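Local structure of 2,4-dihydroxyhept-2-ene-1,7-dioic acid aldolase (Kordia algicida OT-1, 6BDE) at residues A97-N101 / H102-E106; F142-G145 / L146-T150; H73-S76 / V77-S81; K164-D168 / G169-K173. The protein binds heme and probably senses nitric oxide as a member of the heme nitric oxide/oxygen-binding (H-NOX) family. The protein carries 1 engineered substitution. All coordinates share one frame; numbering follows the deposited sequence.

Contact 1 (A97-N101 / H102-E106); sequences ASIEN and HIHVE. With HEM (protoporphyrin IX containing Fe), chain B.
The imidazole of His104 carries the methyl CG2 of Ile99 over one face, a CH-pi contact 3.7 Å from the ring centroid and 20° off the ring normal. At its edge, in the ring plane, lie heme C1D and a water; NE2 binds the heme iron at 2.0 Å, and ND1 gives its proton to that water, 2.8 Å away. The same water donates to Glu100 OE1, 2.7 Å off, and that carboxylate oxygen also accepts the backbone N-H of Phe119, so it is fixed from outside the helix. Ile99 CG2 is anti to its backbone N, which sets it over the imidazole, while CD1 reaches the heme vinyl carbon CBC at 3.4 Å. Ile103 lays CG2 against the porphyrin at C4B, 3.6 Å away, and its CD1 packs on Ile99 CG1. The backbone turns wider than an alpha-helix: Ile103 N bonds to Ser98 O, and His104 N to Ile99 O at 2.8 Å, both i to i+5, the pi-type turn at the start of helix 99-110. This is the proximal side of the heme pocket, His104 being the axial ligand. Held by iron at NE2, by the Ile99 methyl over one face and by the water at ND1, the imidazole has little freedom to turn, and its ND1-H would probably be polarised, making it a somewhat stronger donor to iron.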
# COMPACT_ATOMS: atom_id res chain seq x y z
N ALA A 97 13.55 4.80 2.67
CA ALA A 97 14.39 4.31 3.75
C ALA A 97 13.99 4.88 5.10
O ALA A 97 14.61 4.51 6.11
CB ALA A 97 15.86 4.64 3.46
N SER A 98 12.99 5.75 5.15
CA SER A 98 12.54 6.37 6.39
C SER A 98 11.13 5.93 6.78
O SER A 98 10.54 6.52 7.69
CB SER A 98 12.59 7.89 6.27
OG SER A 98 13.90 8.33 5.96
N ILE A 99 10.59 4.91 6.12
CA ILE A 99 9.25 4.43 6.45
C ILE A 99 9.23 3.85 7.86
O ILE A 99 8.33 4.14 8.66
CB ILE A 99 8.77 3.41 5.41
CG1 ILE A 99 8.69 4.04 4.02
CG2 ILE A 99 7.42 2.82 5.81
CD1 ILE A 99 8.66 3.03 2.91
N GLU A 100 10.22 3.02 8.18
CA GLU A 100 10.20 2.29 9.44
C GLU A 100 10.47 3.21 10.63
O GLU A 100 9.75 3.16 11.63
CB GLU A 100 11.23 1.15 9.40
CG GLU A 100 11.28 0.32 10.67
CD GLU A 100 10.04 -0.53 10.88
OE1 GLU A 100 9.33 -0.80 9.88
OE2 GLU A 100 9.77 -0.92 12.03
N ASN A 101 11.50 4.04 10.54
CA ASN A 101 11.96 4.80 11.70
C ASN A 101 11.41 6.22 11.76
O ASN A 101 11.76 6.96 12.69
CB ASN A 101 13.50 4.84 11.74
CG ASN A 101 14.11 5.46 10.50
OD1 ASN A 101 13.42 6.05 9.67
ND2 ASN A 101 15.43 5.32 10.36
N HIS A 102 10.57 6.63 10.81
CA HIS A 102 9.95 7.95 10.90
C HIS A 102 8.48 7.93 10.49
O HIS A 102 7.61 8.26 11.29
CB HIS A 102 10.70 8.97 10.05
CG HIS A 102 10.07 10.33 10.07
ND1 HIS A 102 9.88 11.08 8.93
CD2 HIS A 102 9.59 11.07 11.10
CE1 HIS A 102 9.30 12.23 9.25
NE2 HIS A 102 9.11 12.25 10.56
N ILE A 103 8.21 7.56 9.23
CA ILE A 103 6.86 7.70 8.68
C ILE A 103 5.87 6.88 9.49
O ILE A 103 4.89 7.41 10.04
CB ILE A 103 6.84 7.31 7.20
CG1 ILE A 103 7.57 8.35 6.36
CG2 ILE A 103 5.41 7.14 6.72
CD1 ILE A 103 7.83 7.92 4.93
N HIS A 104 6.11 5.57 9.60
CA HIS A 104 5.19 4.71 10.33
C HIS A 104 5.29 4.89 11.84
O HIS A 104 4.41 4.42 12.57
CB HIS A 104 5.41 3.25 9.94
CG HIS A 104 4.73 2.86 8.67
ND1 HIS A 104 4.97 1.67 8.03
CD2 HIS A 104 3.82 3.52 7.91
CE1 HIS A 104 4.23 1.60 6.93
NE2 HIS A 104 3.52 2.71 6.84
N VAL A 105 6.34 5.56 12.33
CA VAL A 105 6.34 5.99 13.73
C VAL A 105 5.30 7.08 13.94
O VAL A 105 4.58 7.08 14.95
CB VAL A 105 7.75 6.46 14.14
CG1 VAL A 105 7.71 7.13 15.51
CG2 VAL A 105 8.73 5.30 14.14
N GLU A 106 5.20 8.02 13.00
CA GLU A 106 4.18 9.06 13.09
C GLU A 106 2.78 8.48 12.93
O GLU A 106 1.83 8.96 13.56
CB GLU A 106 4.44 10.14 12.03
CG GLU A 106 5.69 10.95 12.26
CD GLU A 106 5.72 11.60 13.63
OE1 GLU A 106 4.76 12.33 13.96
OE2 GLU A 106 6.69 11.38 14.38
CHA HEM B . -0.55 0.26 6.30
CHB HEM B . -0.31 5.65 6.91
CHC HEM B . 4.08 5.86 3.59
CHD HEM B . 3.70 0.48 2.78
C1A HEM B . -0.57 1.95 6.55
C2A HEM B . -1.79 2.29 7.17
C3A HEM B . -1.73 3.61 7.32
C4A HEM B . -0.48 3.97 6.78
CMA HEM B . -2.77 4.53 7.94
CAA HEM B . -2.92 1.35 7.60
CBA HEM B . -2.63 0.89 9.03
CGA HEM B . -3.78 0.06 9.59
O1A HEM B . -3.80 -0.24 10.82
O2A HEM B . -4.71 -0.33 8.84
C1B HEM B . 0.97 5.99 5.92
C2B HEM B . 1.24 7.46 5.54
C3B HEM B . 2.38 7.44 4.68
C4B HEM B . 2.76 5.99 4.59
CMB HEM B . 0.45 8.69 5.99
CAB HEM B . 3.09 8.61 4.02
CBB HEM B . 3.57 9.61 4.74
C1C HEM B . 4.07 4.19 3.21
C2C HEM B . 4.88 3.93 2.08
C3C HEM B . 4.78 2.61 1.88
C4C HEM B . 3.93 2.16 2.91
CMC HEM B . 5.69 4.94 1.27
CAC HEM B . 5.46 1.77 0.80
CBC HEM B . 6.51 1.04 1.11
C1D HEM B . 2.38 0.22 3.78
C2D HEM B . 1.83 -1.16 3.52
C3D HEM B . 0.72 -1.28 4.41
C4D HEM B . 0.64 0.06 5.18
CMD HEM B . 2.34 -2.21 2.54
CAD HEM B . -0.20 -2.49 4.56
CBD HEM B . -0.10 -3.08 5.96
CGD HEM B . 0.88 -4.25 5.94
O1D HEM B . 1.62 -4.43 4.93
O2D HEM B . 0.94 -5.03 6.92
NA HEM B . 0.32 2.97 6.19
NB HEM B . 1.91 4.97 5.25
NC HEM B . 3.36 3.12 3.76
ND HEM B . 1.68 1.12 4.74
FE HEM B . 2.17 2.97 5.39
O HOH W 1 7.14 -0.09 8.52

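Contact 2 (F142-G145 / L146-T150); sequences FGLG and LMNKT. With HEM (protoporphyrin IX containing Fe), chain B.
Phe142 meets Leu146 one helical turn on, its ring atom CE2 lying 3.6 Å from CD1 of the leucine. With CG anti to the backbone N (chi1 -179°), the phenyl ring comes down to the heme, where C2D sits at its edge and in its plane, 3.5 Å from CD2. Tyr70 of helix 63-81 meets the same ring. Gly143 follows with its backbone close to the porphyrin: its carbonyl O is 3.3 Å from the heme vinyl carbon CAC and accepts Met147 N. Leu144 turns to the other side of the helix, toward strand 158-164; its carbonyl takes Asn148 N, and its methyl CD1 lies 3.8 Å from Asn148 OD1. Gly145 accepts Lys149 N at 3.2 Å, these i to i+4 bonds marking regular alpha-helix. Leu146 places CD1 3.4 Å from heme C4C, and Met147, extended beyond CG, meets the vinyl carbon CBC at the heme edge, with CE 3.4 Å from it. Leu146 O receives two donors from Thr150, the backbone N and OG1, from opposite faces of its plane; OG1 is 2.7 Å away. Phe142, Gly143 and Leu146 thus form part of the distal wall of the heme pocket, across the porphyrin from His104. The side chains this turn brings to the heme are apolar, the Thr150 hydroxyl being satisfied within its own helix, consistent with a pocket for a small diatomic gas.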
# COMPACT_ATOMS: atom_id res chain seq x y z
N PHE A 142 0.49 -3.48 -2.26
CA PHE A 142 0.01 -2.20 -1.74
C PHE A 142 1.18 -1.26 -1.47
O PHE A 142 1.12 -0.08 -1.83
CB PHE A 142 -0.80 -2.43 -0.46
CG PHE A 142 -1.37 -1.17 0.13
CD1 PHE A 142 -2.47 -0.55 -0.43
CD2 PHE A 142 -0.80 -0.61 1.27
CE1 PHE A 142 -2.99 0.61 0.12
CE2 PHE A 142 -1.32 0.55 1.82
CZ PHE A 142 -2.41 1.16 1.24
N GLY A 143 2.25 -1.77 -0.86
CA GLY A 143 3.44 -0.97 -0.68
C GLY A 143 4.14 -0.65 -1.98
O GLY A 143 4.72 0.43 -2.13
N LEU A 144 4.11 -1.57 -2.95
CA LEU A 144 4.71 -1.30 -4.25
C LEU A 144 4.02 -0.14 -4.94
O LEU A 144 4.68 0.71 -5.55
CB LEU A 144 4.65 -2.56 -5.12
CG LEU A 144 5.10 -2.41 -6.58
CD1 LEU A 144 6.53 -1.91 -6.67
CD2 LEU A 144 4.95 -3.73 -7.32
N GLY A 145 2.69 -0.08 -4.85
CA GLY A 145 1.97 1.04 -5.44
C GLY A 145 2.30 2.36 -4.77
O GLY A 145 2.39 3.40 -5.43
N LEU A 146 2.49 2.34 -3.45
CA LEU A 146 2.91 3.54 -2.74
C LEU A 146 4.33 3.94 -3.13
O LEU A 146 4.65 5.13 -3.23
CB LEU A 146 2.81 3.33 -1.23
CG LEU A 146 1.39 3.28 -0.65
CD1 LEU A 146 1.40 2.67 0.74
CD2 LEU A 146 0.78 4.67 -0.61
N MET A 147 5.20 2.94 -3.36
CA MET A 147 6.56 3.24 -3.80
C MET A 147 6.56 3.83 -5.21
O MET A 147 7.33 4.76 -5.49
CB MET A 147 7.42 1.98 -3.76
CG MET A 147 7.74 1.47 -2.36
SD MET A 147 8.78 -0.00 -2.46
CE MET A 147 8.93 -0.45 -0.73
N ASN A 148 5.72 3.29 -6.10
CA ASN A 148 5.62 3.83 -7.46
C ASN A 148 5.29 5.32 -7.43
O ASN A 148 5.91 6.12 -8.13
CB ASN A 148 4.56 3.07 -8.25
CG ASN A 148 5.03 1.69 -8.68
OD1 ASN A 148 6.21 1.35 -8.57
ND2 ASN A 148 4.10 0.88 -9.18
N LYS A 149 4.30 5.70 -6.63
CA LYS A 149 3.87 7.09 -6.56
C LYS A 149 4.83 7.96 -5.75
O LYS A 149 4.82 9.18 -5.92
CB LYS A 149 2.47 7.18 -5.97
CG LYS A 149 1.38 6.67 -6.91
CD LYS A 149 1.33 7.51 -8.18
CE LYS A 149 0.30 6.96 -9.16
NZ LYS A 149 0.17 7.83 -10.36
N THR A 150 5.64 7.36 -4.88
CA THR A 150 6.69 8.12 -4.20
C THR A 150 7.70 8.65 -5.20
O THR A 150 8.10 9.82 -5.15
CB THR A 150 7.37 7.25 -3.15
OG1 THR A 150 6.42 6.88 -2.14
CG2 THR A 150 8.53 8.00 -2.50
CHA HEM B . -0.55 0.26 6.30
CHB HEM B . -0.31 5.65 6.91
CHC HEM B . 4.08 5.86 3.59
CHD HEM B . 3.70 0.48 2.78
C1A HEM B . -0.57 1.95 6.55
C2A HEM B . -1.79 2.29 7.17
C3A HEM B . -1.73 3.61 7.32
C4A HEM B . -0.48 3.97 6.78
CMA HEM B . -2.77 4.53 7.94
CAA HEM B . -2.92 1.35 7.60
CBA HEM B . -2.63 0.89 9.03
CGA HEM B . -3.78 0.06 9.59
O1A HEM B . -3.80 -0.24 10.82
O2A HEM B . -4.71 -0.33 8.84
C1B HEM B . 0.97 5.99 5.92
C2B HEM B . 1.24 7.46 5.54
C3B HEM B . 2.38 7.44 4.68
C4B HEM B . 2.76 5.99 4.59
CMB HEM B . 0.45 8.69 5.99
CAB HEM B . 3.09 8.61 4.02
CBB HEM B . 3.57 9.61 4.74
C1C HEM B . 4.07 4.19 3.21
C2C HEM B . 4.88 3.93 2.08
C3C HEM B . 4.78 2.61 1.88
C4C HEM B . 3.93 2.16 2.91
CMC HEM B . 5.69 4.94 1.27
CAC HEM B . 5.46 1.77 0.80
CBC HEM B . 6.51 1.04 1.11
C1D HEM B . 2.38 0.22 3.78
C2D HEM B . 1.83 -1.16 3.52
C3D HEM B . 0.72 -1.28 4.41
C4D HEM B . 0.64 0.06 5.18
CMD HEM B . 2.34 -2.21 2.54
CAD HEM B . -0.20 -2.49 4.56
CBD HEM B . -0.10 -3.08 5.96
CGD HEM B . 0.88 -4.25 5.94
O1D HEM B . 1.62 -4.43 4.93
O2D HEM B . 0.94 -5.03 6.92
NA HEM B . 0.32 2.97 6.19
NB HEM B . 1.91 4.97 5.25
NC HEM B . 3.36 3.12 3.76
ND HEM B . 1.68 1.12 4.74
FE HEM B . 2.17 2.97 5.39

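Contact 3 (H73-S76 / V77-S81); sequences HFFS and VIEDS. With HEM (protoporphyrin IX containing Fe), chain B.
Apolar packing is led by Phe74, whose side chain crosses that of Ile78 at about a right angle, with CD2 3.8 Å from the CD1 methyl. On one face of the Phe74 ring lies Val77 CB, 4.1 Å above the plane and displaced toward the rim. Phe75, next along the helix, packs on the aliphatic part of Glu79: CE2 is 3.7 Å from CG, and the ring and carboxylate planes are turned 57° apart. Ile78 also belongs to the heme pocket. Its CG2, anti to the backbone N, meets the vinyl carbon CAB at 3.4 Å, and its CD1 comes equally near pyrrole carbon C3B. All of this lies near the C-terminal end of helix 63-81, which together with helix 140-153 borders the distal side of the heme in this H-NOX fold, while helix 3-17 covers Phe74 and Val77 through Ile5 and Glu8. Hydrogen bonding is mostly helical: Ile78 N to Phe74 O, Glu79 N to Phe75 O at 2.8 Å, and Asp80 N to Ser76 O at 3.1 Å. One side chain joins in, Ser76 OG donating to His73 O at 2.6 Å, at a C=O...OG angle of 154° and in the carbonyl plane. This fits the hydroxyl's position between the backbone N and the carbonyl carbon (chi1 70°), folded back over the preceding turn. His73 NE2 has a weak hydrogen bond to Glu8.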
# COMPACT_ATOMS: atom_id res chain seq x y z
N HIS A 73 -3.44 4.62 -5.49
CA HIS A 73 -4.51 5.56 -5.14
C HIS A 73 -4.35 6.08 -3.72
O HIS A 73 -4.65 7.25 -3.45
CB HIS A 73 -5.87 4.89 -5.31
CG HIS A 73 -7.00 5.65 -4.68
ND1 HIS A 73 -7.48 6.83 -5.19
CD2 HIS A 73 -7.73 5.40 -3.56
CE1 HIS A 73 -8.47 7.28 -4.43
NE2 HIS A 73 -8.63 6.43 -3.43
N PHE A 74 -3.87 5.24 -2.81
CA PHE A 74 -3.74 5.66 -1.42
C PHE A 74 -2.66 6.72 -1.22
O PHE A 74 -2.70 7.45 -0.23
CB PHE A 74 -3.46 4.46 -0.51
CG PHE A 74 -3.69 4.74 0.95
CD1 PHE A 74 -4.97 4.83 1.46
CD2 PHE A 74 -2.62 4.92 1.81
CE1 PHE A 74 -5.19 5.09 2.80
CE2 PHE A 74 -2.83 5.19 3.15
CZ PHE A 74 -4.11 5.27 3.64
N PHE A 75 -1.70 6.81 -2.14
CA PHE A 75 -0.70 7.87 -2.04
C PHE A 75 -1.34 9.24 -2.17
O PHE A 75 -0.92 10.20 -1.51
CB PHE A 75 0.38 7.68 -3.10
CG PHE A 75 1.58 8.57 -2.91
CD1 PHE A 75 2.67 8.14 -2.17
CD2 PHE A 75 1.62 9.84 -3.47
CE1 PHE A 75 3.77 8.95 -1.99
CE2 PHE A 75 2.71 10.66 -3.29
CZ PHE A 75 3.79 10.21 -2.55
N SER A 76 -2.36 9.36 -3.02
CA SER A 76 -3.08 10.63 -3.13
C SER A 76 -3.83 10.96 -1.85
O SER A 76 -3.97 12.14 -1.51
CB SER A 76 -4.05 10.58 -4.32
OG SER A 76 -5.14 9.70 -4.05
N VAL A 77 -4.30 9.94 -1.13
CA VAL A 77 -4.89 10.18 0.19
C VAL A 77 -3.83 10.72 1.15
O VAL A 77 -4.11 11.59 1.98
CB VAL A 77 -5.54 8.89 0.73
CG1 VAL A 77 -6.23 9.16 2.06
CG2 VAL A 77 -6.51 8.32 -0.28
N ILE A 78 -2.60 10.21 1.03
CA ILE A 78 -1.50 10.72 1.84
C ILE A 78 -1.15 12.14 1.42
O ILE A 78 -0.88 13.01 2.26
CB ILE A 78 -0.29 9.79 1.72
CG1 ILE A 78 -0.55 8.48 2.48
CG2 ILE A 78 0.97 10.48 2.22
CD1 ILE A 78 0.28 7.31 1.98
N GLU A 79 -1.16 12.41 0.11
CA GLU A 79 -0.83 13.74 -0.39
C GLU A 79 -1.76 14.80 0.17
O GLU A 79 -1.32 15.89 0.54
CB GLU A 79 -0.87 13.75 -1.92
CG GLU A 79 0.46 13.52 -2.60
CD GLU A 79 0.33 13.44 -4.11
OE1 GLU A 79 -0.63 12.79 -4.59
OE2 GLU A 79 1.17 14.02 -4.82
N ASP A 80 -3.06 14.50 0.24
CA ASP A 80 -4.05 15.49 0.63
C ASP A 80 -4.30 15.55 2.13
O ASP A 80 -4.93 16.51 2.60
CB ASP A 80 -5.37 15.21 -0.10
CG ASP A 80 -5.18 14.99 -1.59
OD1 ASP A 80 -4.16 15.46 -2.14
OD2 ASP A 80 -6.04 14.33 -2.21
N SER A 81 -3.85 14.56 2.89
CA SER A 81 -4.10 14.53 4.32
C SER A 81 -2.87 14.84 5.16
O SER A 81 -3.00 15.40 6.25
CB SER A 81 -4.66 13.17 4.74
OG SER A 81 -5.98 13.01 4.27
CHA HEM B . -0.55 0.26 6.30
CHB HEM B . -0.31 5.65 6.91
CHC HEM B . 4.08 5.86 3.59
CHD HEM B . 3.70 0.48 2.78
C1A HEM B . -0.57 1.95 6.55
C2A HEM B . -1.79 2.29 7.17
C3A HEM B . -1.73 3.61 7.32
C4A HEM B . -0.48 3.97 6.78
CMA HEM B . -2.77 4.53 7.94
CAA HEM B . -2.92 1.35 7.60
CBA HEM B . -2.63 0.89 9.03
CGA HEM B . -3.78 0.06 9.59
O1A HEM B . -3.80 -0.24 10.82
O2A HEM B . -4.71 -0.33 8.84
C1B HEM B . 0.97 5.99 5.92
C2B HEM B . 1.24 7.46 5.54
C3B HEM B . 2.38 7.44 4.68
C4B HEM B . 2.76 5.99 4.59
CMB HEM B . 0.45 8.69 5.99
CAB HEM B . 3.09 8.61 4.02
CBB HEM B . 3.57 9.61 4.74
C1C HEM B . 4.07 4.19 3.21
C2C HEM B . 4.88 3.93 2.08
C3C HEM B . 4.78 2.61 1.88
C4C HEM B . 3.93 2.16 2.91
CMC HEM B . 5.69 4.94 1.27
CAC HEM B . 5.46 1.77 0.80
CBC HEM B . 6.51 1.04 1.11
C1D HEM B . 2.38 0.22 3.78
C2D HEM B . 1.83 -1.16 3.52
C3D HEM B . 0.72 -1.28 4.41
C4D HEM B . 0.64 0.06 5.18
CMD HEM B . 2.34 -2.21 2.54
CAD HEM B . -0.20 -2.49 4.56
CBD HEM B . -0.10 -3.08 5.96
CGD HEM B . 0.88 -4.25 5.94
O1D HEM B . 1.62 -4.43 4.93
O2D HEM B . 0.94 -5.03 6.92
NA HEM B . 0.32 2.97 6.19
NB HEM B . 1.91 4.97 5.25
NC HEM B . 3.36 3.12 3.76
ND HEM B . 1.68 1.12 4.74
FE HEM B . 2.17 2.97 5.39

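Contact 4 (K164-D168 / G169-K173); sequences KIKED and GTEVK
Lys164 faces Val172 as an antiparallel, non-hydrogen-bonded pair, and beyond it the chain reverses through a type I turn from Lys166 to Gly169. The turn is closed by Gly169 N bonding to Lys166 O at 3.0 Å, the donor standing well above the carbonyl plane; Gly169 itself has positive phi (78°). Glu171 O accepts twice from the opposing segment, from Ile165 N at 2.8 Å and from Lys166 N at 3.3 Å, the longer bond running along a lone pair. The side chains add a polar chain on the turn. Lys166 NZ donates to Thr170 OG1 at 2.9 Å, and that hydroxyl passes its proton to Asp168 OD1 at 2.6 Å, meeting the oxygen on its syn side. The same OD1 also accepts Thr170 N, and both donors approach from one face of the carboxylate. Giving to Asp168 and receiving from Lys166, the threonine hydroxyl is held in its rotation. Farther along, the extended chain of Glu171 lies across that of Lys166, CB to CD 3.7 Å, and brushes Ile165 CG2 with OE2. The hairpin joins strand 158-164 to strand 171-178, which pairs on its far side with strand 128-134. Thr170 and Val172 pair by backbone bonds with Ser135 and Tyr133, residues that bind the heme, and His140 of helix 140-153 touches the Lys164 and Val172 side chains.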
# COMPACT_ATOMS: atom_id res chain seq x y z
N LYS A 164 9.88 -12.91 -3.26
CA LYS A 164 9.15 -13.50 -2.14
C LYS A 164 10.06 -14.49 -1.42
O LYS A 164 10.35 -15.57 -1.94
CB LYS A 164 7.88 -14.19 -2.64
CG LYS A 164 6.87 -13.25 -3.27
CD LYS A 164 5.58 -13.98 -3.60
CE LYS A 164 4.65 -13.12 -4.44
NZ LYS A 164 3.53 -13.91 -5.01
N ILE A 165 10.52 -14.11 -0.22
CA ILE A 165 11.31 -15.04 0.58
C ILE A 165 10.42 -16.14 1.13
O ILE A 165 10.79 -17.32 1.12
CB ILE A 165 12.05 -14.28 1.70
CG1 ILE A 165 12.76 -13.04 1.13
CG2 ILE A 165 13.05 -15.19 2.38
CD1 ILE A 165 13.71 -13.34 -0.01
N LYS A 166 9.25 -15.78 1.64
CA LYS A 166 8.20 -16.73 1.95
C LYS A 166 7.16 -16.71 0.84
O LYS A 166 6.77 -15.64 0.37
CB LYS A 166 7.55 -16.41 3.30
CG LYS A 166 8.52 -16.45 4.48
CD LYS A 166 7.92 -15.81 5.72
CE LYS A 166 6.93 -16.74 6.41
NZ LYS A 166 6.13 -16.03 7.44
N GLU A 167 6.72 -17.90 0.42
CA GLU A 167 5.88 -18.00 -0.77
C GLU A 167 4.55 -17.28 -0.59
O GLU A 167 3.95 -16.82 -1.57
CB GLU A 167 5.66 -19.47 -1.13
CG GLU A 167 5.17 -19.68 -2.56
CD GLU A 167 6.14 -19.14 -3.59
OE1 GLU A 167 7.36 -19.28 -3.40
OE2 GLU A 167 5.67 -18.57 -4.60
N ASP A 168 4.06 -17.17 0.65
CA ASP A 168 2.78 -16.53 0.90
C ASP A 168 2.87 -15.00 0.91
O ASP A 168 1.87 -14.34 1.23
CB ASP A 168 2.19 -17.03 2.23
CG ASP A 168 3.10 -16.79 3.41
OD1 ASP A 168 4.13 -16.10 3.27
OD2 ASP A 168 2.79 -17.31 4.51
N GLY A 169 4.02 -14.43 0.57
CA GLY A 169 4.16 -12.99 0.49
C GLY A 169 4.30 -12.28 1.82
O GLY A 169 4.21 -11.05 1.84
N THR A 170 4.52 -13.00 2.91
CA THR A 170 4.68 -12.37 4.22
C THR A 170 6.11 -11.92 4.49
O THR A 170 6.35 -11.24 5.50
CB THR A 170 4.22 -13.32 5.33
OG1 THR A 170 4.95 -14.55 5.25
CG2 THR A 170 2.73 -13.61 5.20
N GLU A 171 7.06 -12.28 3.63
CA GLU A 171 8.42 -11.75 3.69
C GLU A 171 8.88 -11.54 2.25
O GLU A 171 9.04 -12.51 1.50
CB GLU A 171 9.37 -12.68 4.44
CG GLU A 171 10.77 -12.11 4.60
CD GLU A 171 11.73 -13.09 5.24
OE1 GLU A 171 11.28 -14.13 5.77
OE2 GLU A 171 12.95 -12.82 5.23
N VAL A 172 9.09 -10.28 1.87
CA VAL A 172 9.39 -9.92 0.49
C VAL A 172 10.59 -8.98 0.49
O VAL A 172 10.60 -7.98 1.22
CB VAL A 172 8.19 -9.26 -0.20
CG1 VAL A 172 8.52 -8.92 -1.65
CG2 VAL A 172 6.96 -10.16 -0.13
N LYS A 173 11.58 -9.29 -0.34
CA LYS A 173 12.74 -8.42 -0.53
C LYS A 173 12.44 -7.45 -1.67
O LYS A 173 12.17 -7.87 -2.80
CB LYS A 173 13.99 -9.23 -0.83
CG LYS A 173 15.25 -8.40 -0.99
CD LYS A 173 16.37 -9.19 -1.65
CE LYS A 173 17.68 -9.03 -0.89
NZ LYS A 173 18.79 -9.79 -1.54

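Contacts 1, 2 and 3 are helical turns that share the heme, whereas contact 4 is a surface hairpin at the sheet. Contact 2 is the most buried and touches contact 3 directly: Leu146 CD2 packs on Ile78 CD1 and Thr150 OG1 on the ring of Phe75, so helices 140-153 and 63-81 join on the distal side. Contact 1 lies across the porphyrin, its nearest atoms about 5 Å from contact 2, and differs in chemistry by supplying a metal ligand and a water bridge where contacts 2 and 3 offer the heme mostly carbon. Contact 4 is held chiefly by polar bonds and stands about 17 Å from contact 3 at nearest atoms, on the opposite side of the chain's centre.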